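Local atomic coordinates of glucokinase (Streptomyces griseus, PDB entry 3VGL), a protein that probably catalyses the ATP-dependent phosphorylation of D-glucose to D-glucose 6-phosphate, as a glucokinase of the ROK family. Residues Ser27-Ala32 / Cys45-Gly50; Gly112-Gly117 / Gly137-Asn142; Ala200-Leu205 / Asp211-Lys216; Lys216-Ala221 / Pro227-Ser232; Glu265-Leu268 / Ile273-Ser276. All coordinates share one frame; numbering follows the deposited sequence.

Contact 1. Residues Ser27-Ala32 / Cys45-Gly50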
# COMPACT_ATOMS: atom_id res chain seq x y z
N SER A 27 43.14 -15.68 -6.48
CA SER A 27 43.35 -14.53 -7.36
C SER A 27 42.08 -13.70 -7.45
O SER A 27 41.00 -14.19 -7.15
CB SER A 27 43.77 -14.99 -8.76
OG SER A 27 42.69 -15.60 -9.45
N THR A 28 42.25 -12.46 -7.90
CA THR A 28 41.16 -11.48 -8.00
C THR A 28 41.22 -10.77 -9.35
O THR A 28 42.28 -10.32 -9.78
CB THR A 28 41.30 -10.40 -6.89
OG1 THR A 28 41.36 -11.04 -5.61
CG2 THR A 28 40.15 -9.39 -6.93
N PHE A 29 40.08 -10.67 -10.02
CA PHE A 29 39.97 -9.83 -11.20
C PHE A 29 38.62 -9.13 -11.13
O PHE A 29 37.64 -9.75 -10.74
CB PHE A 29 40.07 -10.66 -12.49
CG PHE A 29 39.85 -9.85 -13.76
CD1 PHE A 29 40.92 -9.39 -14.50
CD2 PHE A 29 38.56 -9.53 -14.18
CE1 PHE A 29 40.74 -8.65 -15.67
CE2 PHE A 29 38.35 -8.77 -15.35
CZ PHE A 29 39.45 -8.34 -16.10
N LYS A 30 38.59 -7.84 -11.42
CA LYS A 30 37.33 -7.06 -11.42
C LYS A 30 37.23 -6.21 -12.68
O LYS A 30 38.22 -5.64 -13.14
CB LYS A 30 37.26 -6.13 -10.20
CG LYS A 30 37.50 -6.79 -8.86
CD LYS A 30 37.54 -5.74 -7.74
CE LYS A 30 37.85 -6.36 -6.39
NZ LYS A 30 36.62 -6.90 -5.73
N VAL A 31 36.02 -6.11 -13.23
CA VAL A 31 35.77 -5.18 -14.34
C VAL A 31 34.29 -4.80 -14.28
O VAL A 31 33.49 -5.58 -13.80
CB VAL A 31 36.15 -5.78 -15.72
CG1 VAL A 31 35.23 -6.92 -16.13
CG2 VAL A 31 36.18 -4.71 -16.81
N ALA A 32 33.95 -3.61 -14.79
CA ALA A 32 32.54 -3.19 -14.85
C ALA A 32 31.76 -4.05 -15.84
O ALA A 32 32.27 -4.44 -16.90
CB ALA A 32 32.43 -1.70 -15.20
N CYS A 45 35.39 -13.42 -20.69
CA CYS A 45 36.64 -13.97 -21.19
C CYS A 45 37.86 -13.24 -20.63
O CYS A 45 38.86 -13.89 -20.25
CB CYS A 45 36.62 -13.99 -22.71
SG CYS A 45 35.44 -15.20 -23.33
N ALA A 46 37.79 -11.91 -20.55
CA ALA A 46 38.87 -11.11 -19.97
C ALA A 46 39.05 -11.41 -18.48
O ALA A 46 40.19 -11.51 -17.98
CB ALA A 46 38.61 -9.64 -20.16
N ALA A 47 37.93 -11.55 -17.77
CA ALA A 47 37.95 -11.90 -16.34
C ALA A 47 38.56 -13.28 -16.08
O ALA A 47 39.39 -13.45 -15.17
CB ALA A 47 36.54 -11.82 -15.74
N VAL A 48 38.15 -14.26 -16.88
CA VAL A 48 38.70 -15.61 -16.76
C VAL A 48 40.21 -15.58 -17.05
O VAL A 48 40.98 -16.13 -16.26
CB VAL A 48 37.98 -16.63 -17.70
CG1 VAL A 48 38.73 -17.97 -17.74
CG2 VAL A 48 36.53 -16.83 -17.27
N ALA A 49 40.62 -14.93 -18.13
CA ALA A 49 42.05 -14.82 -18.47
C ALA A 49 42.87 -14.14 -17.37
O ALA A 49 43.94 -14.63 -16.97
CB ALA A 49 42.21 -14.11 -19.81
N GLY A 50 42.35 -13.02 -16.86
CA GLY A 50 43.02 -12.27 -15.79
C GLY A 50 43.14 -13.04 -14.49
O GLY A 50 44.21 -13.09 -13.88
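The ring of Phe29 turns one face to the helix at Ala46 and Ala47 and also touches Gly50, and almost the whole contact is carried by this one side chain. The principal interaction is CH-pi. Ala47 CA stands over a face of the ring, 3.6 Å from the centroid of Phe29 and 27° off the normal, shifted toward the CD2-CE2 rim. The same face receives a backbone oxygen, Ala46 O, 3.7 Å from Phe29 CE1. Apolar contacts complete the set: Phe29 CD2 meets Ala47 CB at 3.4 Å, while Phe29 CZ is a looser 4.3 Å from Ala46 CB. With CG anti to the backbone N (chi1 175°), the ring is set against the helix, and its CD1 comes to 3.8 Å from Gly50 CA. A beta carbon on Gly50 would collide with that ring atom, so the absence of a side chain there is part of the fit. Were an alanine to replace Phe29, the helix would probably face a gap along Ala46, Ala47 and Gly50, where the ring now fills the space. Ala47 also rests on Ile14 and Ala16 of strand 13-19, and Ser27 OG bonds Val18 N and Ala51 O. The strand and helix segments run nearly antiparallel, 162° apart, as the third strand and first helix of the ribonuclease H-like fold of the actin ATPase clan.

Contact 2. Residues Gly112-Gly117 / Gly137-Asn142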
# COMPACT_ATOMS: atom_id res chain seq x y z
N GLY A 112 28.16 -20.84 -1.52
CA GLY A 112 29.49 -20.44 -0.98
C GLY A 112 29.45 -20.27 0.53
O GLY A 112 30.33 -20.73 1.23
N GLU A 113 28.40 -19.62 1.03
CA GLU A 113 28.27 -19.41 2.47
C GLU A 113 27.96 -20.69 3.22
O GLU A 113 28.41 -20.89 4.36
CB GLU A 113 27.21 -18.34 2.76
CG GLU A 113 27.70 -16.92 2.38
CD GLU A 113 28.87 -16.47 3.25
OE1 GLU A 113 28.82 -16.67 4.49
OE2 GLU A 113 29.82 -15.86 2.71
N TYR A 114 27.18 -21.57 2.59
CA TYR A 114 26.84 -22.86 3.19
C TYR A 114 28.11 -23.72 3.36
O TYR A 114 28.36 -24.32 4.41
CB TYR A 114 25.78 -23.57 2.35
CG TYR A 114 25.58 -24.99 2.79
CD1 TYR A 114 24.98 -25.28 4.02
CD2 TYR A 114 26.02 -26.04 2.01
CE1 TYR A 114 24.82 -26.60 4.44
CE2 TYR A 114 25.87 -27.35 2.42
CZ TYR A 114 25.27 -27.62 3.63
OH TYR A 114 25.13 -28.93 4.02
N ARG A 115 28.92 -23.74 2.31
CA ARG A 115 30.14 -24.56 2.31
C ARG A 115 31.30 -23.97 3.11
O ARG A 115 32.03 -24.70 3.81
CB ARG A 115 30.60 -24.81 0.86
CG ARG A 115 29.65 -25.64 -0.00
CD ARG A 115 29.60 -27.10 0.40
NE ARG A 115 30.91 -27.60 0.78
CZ ARG A 115 31.80 -28.11 -0.06
NH1 ARG A 115 31.54 -28.22 -1.36
NH2 ARG A 115 32.97 -28.51 0.42
N PHE A 116 31.50 -22.66 3.01
CA PHE A 116 32.75 -22.03 3.43
C PHE A 116 32.54 -20.82 4.34
O PHE A 116 33.52 -20.21 4.80
CB PHE A 116 33.60 -21.61 2.21
CG PHE A 116 33.77 -22.70 1.18
CD1 PHE A 116 34.47 -23.88 1.48
CD2 PHE A 116 33.25 -22.55 -0.11
CE1 PHE A 116 34.63 -24.88 0.52
CE2 PHE A 116 33.40 -23.55 -1.08
CZ PHE A 116 34.10 -24.72 -0.76
N GLY A 117 31.28 -20.48 4.62
CA GLY A 117 30.99 -19.26 5.34
C GLY A 117 30.02 -19.41 6.50
O GLY A 117 30.11 -20.36 7.30
N GLY A 137 18.83 -17.23 -2.28
CA GLY A 137 19.36 -18.58 -2.43
C GLY A 137 18.81 -19.44 -1.31
O GLY A 137 18.68 -18.99 -0.17
N ILE A 138 18.48 -20.68 -1.64
CA ILE A 138 17.78 -21.58 -0.72
C ILE A 138 18.62 -22.83 -0.49
O ILE A 138 18.94 -23.56 -1.43
CB ILE A 138 16.43 -22.03 -1.32
CG1 ILE A 138 15.49 -20.85 -1.52
CG2 ILE A 138 15.73 -23.08 -0.40
CD1 ILE A 138 14.40 -21.18 -2.49
N ILE A 139 18.98 -23.08 0.76
CA ILE A 139 19.55 -24.37 1.17
C ILE A 139 18.50 -25.03 2.08
O ILE A 139 18.16 -24.49 3.14
CB ILE A 139 20.86 -24.23 1.95
CG1 ILE A 139 21.92 -23.45 1.17
CG2 ILE A 139 21.37 -25.63 2.38
CD1 ILE A 139 22.40 -24.08 -0.11
N ILE A 140 17.97 -26.16 1.63
CA ILE A 140 17.03 -26.95 2.43
C ILE A 140 17.53 -28.38 2.45
O ILE A 140 17.85 -28.95 1.39
CB ILE A 140 15.59 -26.87 1.88
CG1 ILE A 140 14.99 -25.49 2.18
CG2 ILE A 140 14.71 -27.97 2.50
CD1 ILE A 140 13.66 -25.23 1.50
N GLY A 141 17.60 -28.96 3.64
CA GLY A 141 18.14 -30.32 3.79
C GLY A 141 19.52 -30.46 3.17
O GLY A 141 19.79 -31.44 2.44
N ASN A 142 20.38 -29.49 3.45
CA ASN A 142 21.79 -29.50 3.04
C ASN A 142 22.03 -29.45 1.52
O ASN A 142 23.13 -29.80 1.04
CB ASN A 142 22.53 -30.70 3.69
CG ASN A 142 22.33 -30.73 5.18
OD1 ASN A 142 21.47 -31.44 5.68
ND2 ASN A 142 23.10 -29.94 5.90
O HOH W 1 26.11 -30.99 2.29
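Tyr114 turns a face of its ring to the CG2 methyl of Ile139, which sits 4.2 Å from the ring centroid and 19° off the normal, a CH-pi contact displaced toward CD1 and CE1. The other branch of the isoleucine, CG1, is 4.0 Å from Tyr114 CB, so both arms of the side chain meet the tyrosine. The ring can reach over the strand because its CG is anti to the backbone N (chi1 170°). This is helix-on-sheet packing: helix 105-116, coming from the first mixed sheet, lies against strand 134-140 of the second, whose 3-2-1-4-5 strand order repeats that of the first, the doubled ribonuclease H-like plan of the actin ATPase clan. Past the strand, Gly141 and Asn142 both take left-handed backbone angles in the turn toward strand 143-144, and this brings the asparagine to the phenol end of the ring. Asn142 ND2 donates to Tyr114 OH at 2.9 Å with an N-H...O angle of 155°, the oxygen lying close to the amide plane. The same ND2 also bonds Asp123 OD2, its stronger partner. A water in the plane of the ring, 2.9 Å from Tyr114 OH, makes a weak further bond to Asn142 O.

Contact 3. Residues Ala200-Leu205 / Asp211-Lys216. With ANP (phosphoaminophosphonic acid-adenylate ester), chain E.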
# COMPACT_ATOMS: atom_id res chain seq x y z
N ALA A 200 26.55 16.67 5.43
CA ALA A 200 27.85 17.29 5.14
C ALA A 200 28.99 16.29 4.94
O ALA A 200 29.74 16.38 3.95
CB ALA A 200 28.22 18.31 6.23
N VAL A 201 29.12 15.34 5.86
CA VAL A 201 30.13 14.28 5.76
C VAL A 201 29.92 13.42 4.51
O VAL A 201 30.87 13.17 3.75
CB VAL A 201 30.18 13.41 7.05
CG1 VAL A 201 31.03 12.16 6.84
CG2 VAL A 201 30.71 14.22 8.23
N LEU A 202 28.68 13.00 4.27
CA LEU A 202 28.38 12.18 3.10
C LEU A 202 28.75 12.88 1.80
O LEU A 202 29.43 12.29 0.96
CB LEU A 202 26.89 11.79 3.10
CG LEU A 202 26.30 11.07 1.88
CD1 LEU A 202 27.02 9.77 1.64
CD2 LEU A 202 24.81 10.83 2.09
N LEU A 203 28.30 14.12 1.64
CA LEU A 203 28.59 14.88 0.43
C LEU A 203 30.09 15.15 0.26
O LEU A 203 30.61 15.11 -0.86
CB LEU A 203 27.79 16.19 0.40
CG LEU A 203 26.26 16.03 0.40
CD1 LEU A 203 25.58 17.29 0.93
CD2 LEU A 203 25.72 15.67 -0.99
N GLY A 204 30.78 15.38 1.37
CA GLY A 204 32.24 15.58 1.37
C GLY A 204 33.05 14.39 0.89
O GLY A 204 34.18 14.55 0.43
N LEU A 205 32.49 13.18 0.98
CA LEU A 205 33.17 11.97 0.52
C LEU A 205 33.06 11.80 -0.99
O LEU A 205 33.78 10.99 -1.58
CB LEU A 205 32.61 10.73 1.24
CG LEU A 205 32.88 10.63 2.75
CD1 LEU A 205 32.02 9.55 3.39
CD2 LEU A 205 34.36 10.40 3.06
N ASP A 211 24.05 14.09 -6.74
CA ASP A 211 24.25 13.17 -7.86
C ASP A 211 25.53 12.35 -7.72
O ASP A 211 25.62 11.24 -8.27
CB ASP A 211 24.29 13.95 -9.17
CG ASP A 211 23.60 13.22 -10.30
OD1 ASP A 211 24.29 12.56 -11.10
OD2 ASP A 211 22.34 13.30 -10.36
N GLY A 212 26.50 12.89 -6.99
CA GLY A 212 27.79 12.23 -6.77
C GLY A 212 27.83 11.26 -5.60
O GLY A 212 28.88 10.67 -5.32
N ILE A 213 26.70 11.07 -4.92
CA ILE A 213 26.64 10.11 -3.81
C ILE A 213 26.73 8.68 -4.34
O ILE A 213 25.94 8.29 -5.20
CB ILE A 213 25.34 10.26 -2.98
CG1 ILE A 213 25.31 11.60 -2.23
CG2 ILE A 213 25.18 9.09 -1.98
CD1 ILE A 213 23.91 11.99 -1.70
N GLU A 214 27.71 7.92 -3.83
CA GLU A 214 27.88 6.51 -4.18
C GLU A 214 27.65 5.61 -2.96
O GLU A 214 27.83 6.05 -1.82
CB GLU A 214 29.27 6.26 -4.76
CG GLU A 214 29.49 6.94 -6.11
CD GLU A 214 30.93 6.90 -6.56
OE1 GLU A 214 31.29 7.75 -7.41
OE2 GLU A 214 31.71 6.05 -6.07
N GLY A 215 27.25 4.36 -3.20
CA GLY A 215 26.97 3.43 -2.10
C GLY A 215 28.05 3.41 -1.03
O GLY A 215 27.77 3.57 0.15
N LYS A 216 29.31 3.24 -1.44
CA LYS A 216 30.40 3.15 -0.49
C LYS A 216 30.55 4.43 0.36
O LYS A 216 30.93 4.35 1.53
CB LYS A 216 31.71 2.76 -1.19
CG LYS A 216 31.71 1.27 -1.57
CD LYS A 216 32.87 0.83 -2.46
CE LYS A 216 32.64 -0.60 -2.95
NZ LYS A 216 33.85 -1.19 -3.59
PB ANP E . 26.58 -6.25 -8.35
O1B ANP E . 25.07 -6.08 -8.11
O2B ANP E . 27.08 -5.80 -9.70
N3B ANP E . 27.00 -7.89 -8.15
PA ANP E . 27.19 -5.08 -5.74
O1A ANP E . 28.46 -4.38 -5.25
O2A ANP E . 26.72 -6.33 -5.08
O3A ANP E . 27.37 -5.30 -7.33
O5' ANP E . 25.97 -4.04 -5.72
C5' ANP E . 26.07 -2.73 -6.29
C4' ANP E . 25.11 -1.80 -5.58
O4' ANP E . 25.33 -1.85 -4.17
C3' ANP E . 25.37 -0.37 -6.00
O3' ANP E . 24.14 0.35 -5.83
C2' ANP E . 26.37 0.07 -4.97
O2' ANP E . 26.38 1.48 -4.79
C1' ANP E . 25.93 -0.65 -3.70
N9 ANP E . 27.09 -1.07 -2.89
C8 ANP E . 28.04 -1.97 -3.21
N7 ANP E . 28.95 -2.10 -2.19
C5 ANP E . 28.53 -1.27 -1.21
C6 ANP E . 29.00 -0.87 0.14
N6 ANP E . 30.12 -1.41 0.68
N1 ANP E . 28.25 0.03 0.82
C2 ANP E . 27.13 0.61 0.33
N3 ANP E . 26.65 0.30 -0.90
C4 ANP E . 27.31 -0.60 -1.67
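The loop leading into helix 215-223, whose first residues line the adenine pocket of the ATP analogue, packs on helix 200-204 through three aliphatic residues, Ile213 on the loop and Leu202 and Leu203 on the helix. Here a buried hydrophobic anchor sits just behind residues that touch a ligand. Both methyl-bearing arms of Ile213 are used. Its CG2 meets Leu202 CD1 at 4.1 Å, and its CD1 meets Leu202 CD2, also at 4.1 Å, so the two side chains, crossing at about a right angle, touch branch to branch. Leu203 approaches on a slant and offers one methyl, CD2, which lies 4.2 Å from Ile213 CD1. The beta carbons of Leu202 and Leu203 do not point straight at the loop; the ends of the side chains come nearer. In Leu202 the branch is carried over by a CG anti to the backbone N (chi1 173°). Contacts of Ile213 with Lys189 and Ala192 of helix 181-194 and with Ile218 close the apolar cluster further.

Two residues downstream the chain reaches the nucleotide. Gly215 O is 3.0 Å from C2 of the adenine, and a beta carbon on Gly215 would run into O2' of the ribose, so the bare backbone is what lets the nucleotide come so near. Lys216 runs its extended aliphatic chain along the base, with CG 3.8 Å from the adenine N6 and CE 4.1 Å from N7. Glu214 holds the N-cap position between anchor and pocket. A helix start beside the adenine, with a small apolar cluster behind it, is consistent with the nucleotide pocket of an actin-like ATPase fold.

Contact 4. Residues Lys216-Ala221 / Pro227-Ser232. With ANP (phosphoaminophosphonic acid-adenylate ester), chain E.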
# COMPACT_ATOMS: atom_id res chain seq x y z
N LYS A 216 29.31 3.24 -1.44
CA LYS A 216 30.40 3.15 -0.49
C LYS A 216 30.55 4.43 0.36
O LYS A 216 30.93 4.35 1.53
CB LYS A 216 31.71 2.76 -1.19
CG LYS A 216 31.71 1.27 -1.57
CD LYS A 216 32.87 0.83 -2.46
CE LYS A 216 32.64 -0.60 -2.95
NZ LYS A 216 33.85 -1.19 -3.59
N HIS A 217 30.21 5.58 -0.21
CA HIS A 217 30.22 6.84 0.56
C HIS A 217 29.21 6.76 1.70
O HIS A 217 29.48 7.21 2.81
CB HIS A 217 29.83 8.04 -0.30
CG HIS A 217 30.70 8.25 -1.50
ND1 HIS A 217 30.31 9.04 -2.56
CD2 HIS A 217 31.93 7.78 -1.82
CE1 HIS A 217 31.26 9.05 -3.48
NE2 HIS A 217 32.26 8.29 -3.05
N ILE A 218 28.03 6.22 1.42
CA ILE A 218 26.97 6.13 2.43
C ILE A 218 27.43 5.29 3.62
O ILE A 218 27.22 5.66 4.77
CB ILE A 218 25.66 5.55 1.82
CG1 ILE A 218 25.20 6.39 0.63
CG2 ILE A 218 24.53 5.46 2.88
CD1 ILE A 218 24.15 5.70 -0.25
N SER A 219 28.11 4.18 3.32
CA SER A 219 28.63 3.29 4.36
C SER A 219 29.67 4.01 5.22
O SER A 219 29.54 4.05 6.45
CB SER A 219 29.24 2.05 3.72
OG SER A 219 28.20 1.22 3.18
N GLU A 220 30.68 4.59 4.58
CA GLU A 220 31.73 5.31 5.30
C GLU A 220 31.15 6.47 6.12
O GLU A 220 31.51 6.65 7.29
CB GLU A 220 32.83 5.80 4.34
CG GLU A 220 34.05 6.47 5.03
CD GLU A 220 34.55 5.74 6.28
OE1 GLU A 220 34.51 4.49 6.33
OE2 GLU A 220 35.01 6.42 7.22
N ALA A 221 30.26 7.25 5.51
CA ALA A 221 29.61 8.35 6.21
C ALA A 221 28.80 7.89 7.42
O ALA A 221 28.87 8.50 8.48
CB ALA A 221 28.74 9.17 5.26
N PRO A 227 24.14 11.78 9.88
CA PRO A 227 22.73 11.45 10.18
C PRO A 227 21.94 10.98 8.97
O PRO A 227 21.12 10.06 9.10
CB PRO A 227 22.16 12.78 10.69
CG PRO A 227 23.33 13.56 11.13
CD PRO A 227 24.48 13.16 10.27
N VAL A 228 22.16 11.61 7.81
CA VAL A 228 21.45 11.22 6.58
C VAL A 228 21.86 9.81 6.17
O VAL A 228 21.00 9.02 5.75
CB VAL A 228 21.68 12.26 5.44
CG1 VAL A 228 21.49 11.62 4.05
CG2 VAL A 228 20.75 13.45 5.63
N ALA A 229 23.14 9.49 6.30
CA ALA A 229 23.60 8.14 5.94
C ALA A 229 23.02 7.10 6.91
O ALA A 229 22.58 6.04 6.49
CB ALA A 229 25.12 8.08 5.91
N VAL A 230 23.03 7.41 8.21
CA VAL A 230 22.46 6.53 9.22
C VAL A 230 20.98 6.30 8.94
O VAL A 230 20.49 5.14 8.99
CB VAL A 230 22.73 7.08 10.66
CG1 VAL A 230 21.96 6.30 11.72
CG2 VAL A 230 24.23 7.05 10.94
N ASP A 231 20.26 7.38 8.61
CA ASP A 231 18.82 7.28 8.29
C ASP A 231 18.53 6.43 7.05
O ASP A 231 17.50 5.72 6.98
CB ASP A 231 18.19 8.66 8.11
CG ASP A 231 16.67 8.62 8.21
OD1 ASP A 231 16.18 8.01 9.20
OD2 ASP A 231 15.97 9.16 7.32
N SER A 232 19.42 6.50 6.07
CA SER A 232 19.28 5.71 4.83
C SER A 232 19.42 4.22 5.13
O SER A 232 18.68 3.38 4.57
CB SER A 232 20.30 6.14 3.78
OG SER A 232 20.20 7.53 3.52
PB ANP E . 26.58 -6.25 -8.35
O1B ANP E . 25.07 -6.08 -8.11
O2B ANP E . 27.08 -5.80 -9.70
N3B ANP E . 27.00 -7.89 -8.15
PA ANP E . 27.19 -5.08 -5.74
O1A ANP E . 28.46 -4.38 -5.25
O2A ANP E . 26.72 -6.33 -5.08
O3A ANP E . 27.37 -5.30 -7.33
O5' ANP E . 25.97 -4.04 -5.72
C5' ANP E . 26.07 -2.73 -6.29
C4' ANP E . 25.11 -1.80 -5.58
O4' ANP E . 25.33 -1.85 -4.17
C3' ANP E . 25.37 -0.37 -6.00
O3' ANP E . 24.14 0.35 -5.83
C2' ANP E . 26.37 0.07 -4.97
O2' ANP E . 26.38 1.48 -4.79
C1' ANP E . 25.93 -0.65 -3.70
N9 ANP E . 27.09 -1.07 -2.89
C8 ANP E . 28.04 -1.97 -3.21
N7 ANP E . 28.95 -2.10 -2.19
C5 ANP E . 28.53 -1.27 -1.21
C6 ANP E . 29.00 -0.87 0.14
N6 ANP E . 30.12 -1.41 0.68
N1 ANP E . 28.25 0.03 0.82
C2 ANP E . 27.13 0.61 0.33
N3 ANP E . 26.65 0.30 -0.90
C4 ANP E . 27.31 -0.60 -1.67
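Ala229 has the most surface buried here, and its methyl is placed where helix 215-223 passes over helix 227-251. Ala229 CB lies 3.4 Å from Ile218 O and 3.8 Å from Ala221 CB, so one small side chain touches both the backbone and a methyl of the opposing helix. Small residues at the crossing point allow the close passage: the axes of the two segments approach to 8.4 Å, the CA atoms of Ile218 and Ala229 to 5.3 Å, and the helices are steeply crossed at -109°. Ile218 comes next. Its CG2 branch, anti to the backbone N, lies alongside the alanine, 4.0 Å from Ala229 CB, and reaches on to Ser232 CB at 4.4 Å. The third residue, Ala221, adds its methyl one turn further along.

Ser232 turns its polar end back on its own helix. Its OG donates to Val228 O at 2.8 Å, tilted 32° from the carbonyl plane, while Ser232 N reaches that oxygen from the opposite face, so the buried hydroxyl is satisfied locally. The CB of Ser219 is directed away from helix 227-251, and Ser219 OG donates to N1 of the adenine at 2.6 Å.

Around the crossing, Ala188 of helix 181-194 covers Ile218 and Ser232, Leu202 of helix 200-204 covers Ile218 and Ala221, and Asp226 in the connecting loop accepts from both Leu202 N and Ala229 N.

Contact 5. Residues Glu265-Leu268 / Ile273-Ser276. With ANP (phosphoaminophosphonic acid-adenylate ester), chain E.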
# COMPACT_ATOMS: atom_id res chain seq x y z
N GLU A 265 30.18 -4.46 4.66
CA GLU A 265 30.20 -3.53 5.78
C GLU A 265 29.90 -4.17 7.14
O GLU A 265 30.02 -3.50 8.16
CB GLU A 265 29.27 -2.34 5.54
CG GLU A 265 29.54 -1.59 4.23
CD GLU A 265 30.90 -0.92 4.14
OE1 GLU A 265 31.57 -0.70 5.19
OE2 GLU A 265 31.32 -0.60 3.01
N GLY A 266 29.50 -5.44 7.14
CA GLY A 266 29.30 -6.18 8.39
C GLY A 266 28.20 -5.58 9.25
O GLY A 266 27.12 -5.26 8.75
N GLU A 267 28.48 -5.43 10.55
CA GLU A 267 27.45 -4.99 11.51
C GLU A 267 26.87 -3.61 11.23
O GLU A 267 25.74 -3.33 11.64
CB GLU A 267 27.98 -5.09 12.95
CG GLU A 267 28.06 -6.53 13.42
CD GLU A 267 26.70 -7.22 13.50
OE1 GLU A 267 25.81 -6.71 14.21
OE2 GLU A 267 26.54 -8.28 12.87
N LEU A 268 27.60 -2.77 10.50
CA LEU A 268 27.07 -1.45 10.13
C LEU A 268 25.68 -1.58 9.50
O LEU A 268 24.75 -0.84 9.86
CB LEU A 268 28.01 -0.69 9.19
CG LEU A 268 27.53 0.71 8.76
CD1 LEU A 268 27.65 1.76 9.88
CD2 LEU A 268 28.28 1.16 7.51
N ILE A 273 19.48 -4.36 10.23
CA ILE A 273 18.64 -5.38 9.55
C ILE A 273 18.12 -6.41 10.57
O ILE A 273 16.93 -6.76 10.58
CB ILE A 273 19.38 -6.06 8.41
CG1 ILE A 273 19.55 -5.05 7.27
CG2 ILE A 273 18.60 -7.28 7.92
CD1 ILE A 273 20.31 -5.60 6.00
N ARG A 274 19.02 -6.87 11.43
CA ARG A 274 18.65 -7.84 12.48
C ARG A 274 17.58 -7.30 13.42
O ARG A 274 16.62 -8.01 13.75
CB ARG A 274 19.91 -8.26 13.27
CG ARG A 274 19.69 -9.45 14.18
CD ARG A 274 21.01 -9.79 14.93
NE ARG A 274 22.10 -10.14 14.02
CZ ARG A 274 23.17 -9.38 13.79
NH1 ARG A 274 23.32 -8.21 14.44
NH2 ARG A 274 24.12 -9.77 12.95
N LYS A 275 17.77 -6.06 13.87
CA LYS A 275 16.80 -5.43 14.77
C LYS A 275 15.44 -5.30 14.09
O LYS A 275 14.40 -5.58 14.67
CB LYS A 275 17.33 -4.07 15.25
CG LYS A 275 18.42 -4.17 16.33
CD LYS A 275 19.08 -2.83 16.57
CE LYS A 275 19.95 -2.89 17.80
NZ LYS A 275 20.82 -1.68 17.86
N SER A 276 15.46 -4.90 12.82
CA SER A 276 14.22 -4.82 12.05
C SER A 276 13.52 -6.18 11.90
O SER A 276 12.31 -6.30 12.09
CB SER A 276 14.52 -4.25 10.68
OG SER A 276 13.32 -4.23 9.92
PB ANP E . 26.58 -6.25 -8.35
O1B ANP E . 25.07 -6.08 -8.11
O2B ANP E . 27.08 -5.80 -9.70
N3B ANP E . 27.00 -7.89 -8.15
PA ANP E . 27.19 -5.08 -5.74
O1A ANP E . 28.46 -4.38 -5.25
O2A ANP E . 26.72 -6.33 -5.08
O3A ANP E . 27.37 -5.30 -7.33
O5' ANP E . 25.97 -4.04 -5.72
C5' ANP E . 26.07 -2.73 -6.29
C4' ANP E . 25.11 -1.80 -5.58
O4' ANP E . 25.33 -1.85 -4.17
C3' ANP E . 25.37 -0.37 -6.00
O3' ANP E . 24.14 0.35 -5.83
C2' ANP E . 26.37 0.07 -4.97
O2' ANP E . 26.38 1.48 -4.79
C1' ANP E . 25.93 -0.65 -3.70
N9 ANP E . 27.09 -1.07 -2.89
C8 ANP E . 28.04 -1.97 -3.21
N7 ANP E . 28.95 -2.10 -2.19
C5 ANP E . 28.53 -1.27 -1.21
C6 ANP E . 29.00 -0.87 0.14
N6 ANP E . 30.12 -1.41 0.68
N1 ANP E . 28.25 0.03 0.82
C2 ANP E . 27.13 0.61 0.33
N3 ANP E . 26.65 0.30 -0.90
C4 ANP E . 27.31 -0.60 -1.67
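Glu267 in the first turn of helix 267-280 and Arg274, seven residues on near its middle, have their CA atoms 9.3 Å apart, and Gly266, with positive phi, is the N-cap before them. Their side chains cross at about a right angle and join in an end-on, two-pronged salt bridge. Arg274 NH1 donates to Glu267 OE1 at 2.9 Å with an angle of 169°, and Arg274 NH2 donates to Glu267 OE2 at 2.8 Å, nearly as straight. Each oxygen uses its syn lone pair, and the carboxylate and guanidinium planes are only 10° apart, so the paired bonds hold both groups flat. The arginine turns its tip back toward the glutamate by a bend at chi3 (-61°). This helix is the crossover of a beta-alpha-beta unit between strands 255-259 and 291-294, and Arg274 NH2 also bonds Val292 O on the latter. With a methionine in place of Arg274, the Glu267 carboxylate would probably lose its counter-charge and be free to turn, and Val292 O would lose this donor. Just ahead of the helix, Glu265 faces the nucleotide: its OE2 accepts from the adenine N6 at 2.7 Å, while its OE1 pairs with Arg223.

Overall arrangement
Contacts 3, 4 and 5 form one group around the adenine of the ATP analogue. Contacts 3 and 4, with centres 8 Å apart, share Lys216 and helix 215-223, and Leu202 CD1 lies 3.7 Å from Ile218 N between them. Contact 5 joins that helix where Ser219 OG comes within 3.3 Å of Glu265 CG, so the two residues that bond adenine N1 and N6 also touch each other. Contact 1 belongs to the other lobe; its centre is about 30 Å from that of contact 4, with the side chain of Ala47 about 13 Å from the analogue. Contact 2 lies away from the nucleotide group, the side chain of Ile139 being about 10 Å from the sodium ion.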